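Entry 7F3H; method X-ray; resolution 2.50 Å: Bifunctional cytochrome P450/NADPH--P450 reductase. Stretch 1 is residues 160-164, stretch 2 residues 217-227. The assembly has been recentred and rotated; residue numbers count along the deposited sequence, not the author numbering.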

# COMPACT_ATOMS: atom_id res chain seq x y z
N GLY A 160 3.98 -15.24 5.09
CA GLY A 160 3.07 -15.74 4.09
C GLY A 160 3.29 -17.20 3.81
O GLY A 160 2.33 -17.98 3.87
N PHE A 161 4.53 -17.60 3.50
CA PHE A 161 4.76 -18.99 3.15
C PHE A 161 6.08 -19.50 3.71
O PHE A 161 6.72 -20.36 3.10
CB PHE A 161 4.68 -19.23 1.62
CG PHE A 161 5.65 -18.40 0.76
CD1 PHE A 161 5.45 -17.03 0.56
CD2 PHE A 161 6.68 -19.02 0.04
CE1 PHE A 161 6.30 -16.28 -0.27
CE2 PHE A 161 7.54 -18.28 -0.80
CZ PHE A 161 7.35 -16.90 -0.94
N ASP A 162 6.46 -18.99 4.88
CA ASP A 162 7.60 -19.47 5.65
C ASP A 162 8.87 -19.55 4.81
O ASP A 162 9.72 -20.43 5.02
CB ASP A 162 7.28 -20.83 6.29
CG ASP A 162 8.23 -21.20 7.42
OD1 ASP A 162 8.63 -20.31 8.20
OD2 ASP A 162 8.58 -22.39 7.54
N TYR A 163 9.07 -18.62 3.88
CA TYR A 163 10.30 -18.66 3.11
C TYR A 163 11.12 -17.39 3.37
O TYR A 163 10.59 -16.27 3.47
CB TYR A 163 9.94 -18.99 1.64
CG TYR A 163 11.03 -19.04 0.62
CD1 TYR A 163 12.35 -18.96 0.98
CD2 TYR A 163 10.78 -19.77 -0.56
CE1 TYR A 163 13.36 -19.15 0.08
CE2 TYR A 163 11.79 -20.05 -1.48
CZ TYR A 163 13.08 -19.74 -1.14
OH TYR A 163 14.13 -19.99 -2.00
N ARG A 164 12.42 -17.62 3.62
CA ARG A 164 13.40 -16.63 4.05
C ARG A 164 14.28 -16.25 2.87
O ARG A 164 15.27 -16.94 2.59
CB ARG A 164 14.26 -17.23 5.17
CG ARG A 164 13.57 -17.34 6.52
CD ARG A 164 14.58 -17.72 7.61
NE ARG A 164 14.07 -17.55 8.97
CZ ARG A 164 13.11 -18.29 9.52
NH1 ARG A 164 12.52 -19.28 8.85
NH2 ARG A 164 12.72 -18.05 10.77
N GLU A 217 6.14 -21.32 -10.36
CA GLU A 217 6.88 -22.57 -10.10
C GLU A 217 7.42 -22.63 -8.68
O GLU A 217 7.28 -23.67 -8.01
CB GLU A 217 8.01 -22.74 -11.12
CG GLU A 217 7.55 -23.36 -12.44
CD GLU A 217 7.16 -24.84 -12.31
OE1 GLU A 217 8.03 -25.65 -11.91
OE2 GLU A 217 5.97 -25.16 -12.62
N LEU A 218 8.14 -21.60 -8.24
CA LEU A 218 8.66 -21.63 -6.88
C LEU A 218 7.54 -21.80 -5.87
O LEU A 218 7.63 -22.65 -4.96
CB LEU A 218 9.46 -20.36 -6.59
CG LEU A 218 10.15 -20.20 -5.22
CD1 LEU A 218 11.43 -19.33 -5.33
CD2 LEU A 218 9.19 -19.66 -4.11
N VAL A 219 6.46 -21.01 -6.01
CA VAL A 219 5.43 -21.06 -4.98
C VAL A 219 4.74 -22.43 -4.99
O VAL A 219 4.56 -23.05 -3.95
CB VAL A 219 4.43 -19.89 -5.13
CG1 VAL A 219 3.27 -20.08 -4.18
CG2 VAL A 219 5.10 -18.52 -4.84
N ASP A 220 4.36 -22.91 -6.18
CA ASP A 220 3.81 -24.26 -6.39
C ASP A 220 4.63 -25.37 -5.75
O ASP A 220 4.10 -26.29 -5.15
CB ASP A 220 3.72 -24.54 -7.88
CG ASP A 220 2.59 -23.78 -8.55
OD1 ASP A 220 1.70 -23.26 -7.84
OD2 ASP A 220 2.62 -23.71 -9.81
N GLU A 221 5.93 -25.29 -5.90
CA GLU A 221 6.88 -26.21 -5.34
C GLU A 221 6.81 -26.19 -3.81
O GLU A 221 6.57 -27.23 -3.17
CB GLU A 221 8.13 -25.68 -6.07
CG GLU A 221 9.58 -26.00 -6.26
CD GLU A 221 10.66 -25.51 -5.18
OE1 GLU A 221 10.39 -24.52 -4.36
OE2 GLU A 221 11.87 -26.05 -5.24
N VAL A 222 6.84 -25.00 -3.22
CA VAL A 222 6.64 -24.89 -1.77
C VAL A 222 5.31 -25.54 -1.37
O VAL A 222 5.23 -26.28 -0.37
CB VAL A 222 6.70 -23.41 -1.33
CG1 VAL A 222 6.02 -23.12 0.04
CG2 VAL A 222 8.10 -22.92 -1.44
N ILE A 223 4.26 -25.31 -2.15
CA ILE A 223 2.92 -25.82 -1.80
C ILE A 223 2.86 -27.34 -1.86
O ILE A 223 2.37 -27.99 -0.92
CB ILE A 223 1.83 -25.21 -2.72
CG1 ILE A 223 1.44 -23.83 -2.23
CG2 ILE A 223 0.60 -26.09 -2.74
CD1 ILE A 223 0.74 -23.00 -3.33
N ARG A 224 3.37 -27.95 -2.94
CA ARG A 224 3.17 -29.40 -3.08
C ARG A 224 3.90 -30.04 -1.89
O ARG A 224 3.69 -31.22 -1.51
CB ARG A 224 3.84 -30.01 -4.31
CG ARG A 224 5.26 -30.49 -4.35
CD ARG A 224 5.37 -30.67 -5.77
NE ARG A 224 5.69 -29.38 -6.39
CZ ARG A 224 5.45 -28.89 -7.58
NH1 ARG A 224 4.57 -29.38 -8.40
NH2 ARG A 224 6.11 -27.77 -7.88
N GLU A 225 4.85 -29.26 -1.37
CA GLU A 225 5.99 -29.92 -0.92
C GLU A 225 6.00 -29.65 0.56
O GLU A 225 6.76 -30.43 1.31
CB GLU A 225 7.02 -29.34 -1.91
CG GLU A 225 8.41 -29.84 -2.17
CD GLU A 225 8.37 -31.33 -2.44
OE1 GLU A 225 7.37 -32.01 -2.61
OE2 GLU A 225 9.31 -31.43 -3.26
N ARG A 226 5.08 -28.85 1.00
CA ARG A 226 4.31 -28.73 2.25
C ARG A 226 3.09 -29.69 2.38
O ARG A 226 2.71 -30.10 3.49
CB ARG A 226 3.79 -27.34 2.36
CG ARG A 226 3.47 -26.83 3.69
CD ARG A 226 4.77 -26.35 4.30
NE ARG A 226 4.52 -25.76 5.61
CZ ARG A 226 4.23 -24.48 5.83
NH1 ARG A 226 4.05 -24.05 7.07
NH2 ARG A 226 4.16 -23.63 4.82
N ARG A 227 2.39 -30.00 1.27
CA ARG A 227 1.26 -30.97 1.31
C ARG A 227 1.76 -32.37 1.58
O ARG A 227 1.01 -33.23 2.10
CB ARG A 227 0.42 -30.90 0.03
CG ARG A 227 -0.42 -29.59 -0.07
CD ARG A 227 -1.63 -29.69 -1.03
NE ARG A 227 -2.63 -28.60 -0.96
CZ ARG A 227 -3.48 -28.41 0.06
NH1 ARG A 227 -4.37 -27.41 0.01
NH2 ARG A 227 -3.44 -29.19 1.13

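The centre of this contact is a compact apolar cluster built from four side chains: two aromatic rings from where a helix gives way to loop, Phe161 and Tyr163, and two aliphatic residues one helical turn apart on another helix, Leu218 and Val222. Each ring meets both aliphatic residues. The closest approach is Tyr163 CE2 to Leu218 CD2 at 3.7 Å, followed by Phe161 CE2 to Leu218 CD2 at 3.9 Å, so a single methyl carbon serves both rings. Val222 CG1 lies 4.2 Å from Phe161 CD2, near the plane of the ring and at its edge, while Val222 CG2 sits between the rings, 4.2 Å from Tyr163 CD2 and 4.4 Å from Phe161 CD2. Val222 has chi1 at t (160°).

The spacing on the helix explains why these two residues act together. Val222 N donates to Leu218 O at 3.0 Å, the ordinary i to i+4 bond of an alpha helix, and the CA-to-CB bonds of both residues point toward the other stretch. Arg226, one further turn along, does the same, and Arg226 N bonds to Val222 O at 2.9 Å. Leu218, Val222 and Arg226 therefore form a stripe of two apolar residues followed by a charged one. Val219, beside this stripe, points sideways and adds only a little covered surface.

The partner stretch offers its rings from a less regular backbone. Asp162 is the first residue to leave helical phi/psi after the helix, and it does so with positive phi (51°). Tyr163 follows in an extended conformation. Phe161 and Tyr163 reach the same pair of residues in different ways: the CA-to-CB bond of Tyr163 points toward the helix, with chi1 at t, whereas that of Phe161 runs sideways, with chi1 at p, and the end of its side chain comes nearer. Backbone proximity is modest, since the nearest CA atoms, Phe161 CA and Val222 CA, are 7.9 Å apart; it is side chains that fill the space between. Phe161 is buried and Tyr163 partly exposed, its OH hydrogen-bonded elsewhere in the structure.

At the polar edge, Arg226 lays its guanidinium near the turn without bonding to it. Arg226 NH2 is 4.4 Å from Asp162 CB and 4.5 Å from Phe161 O, distances of packing rather than of hydrogen bonding, and NH1 and NH2 are both satisfied elsewhere in the structure. The carboxylate of Asp162 lies farther from that guanidinium than its own CB does, so opposite charges on neighbouring side chains do not make a salt bridge here. No hydrogen bond crosses between the stretches at all. The rule to be read from the 282 Å² buried here is a simple one: shape fit between two rings and two aliphatic side chains makes the contact, and the arginine extends its cover over the turn.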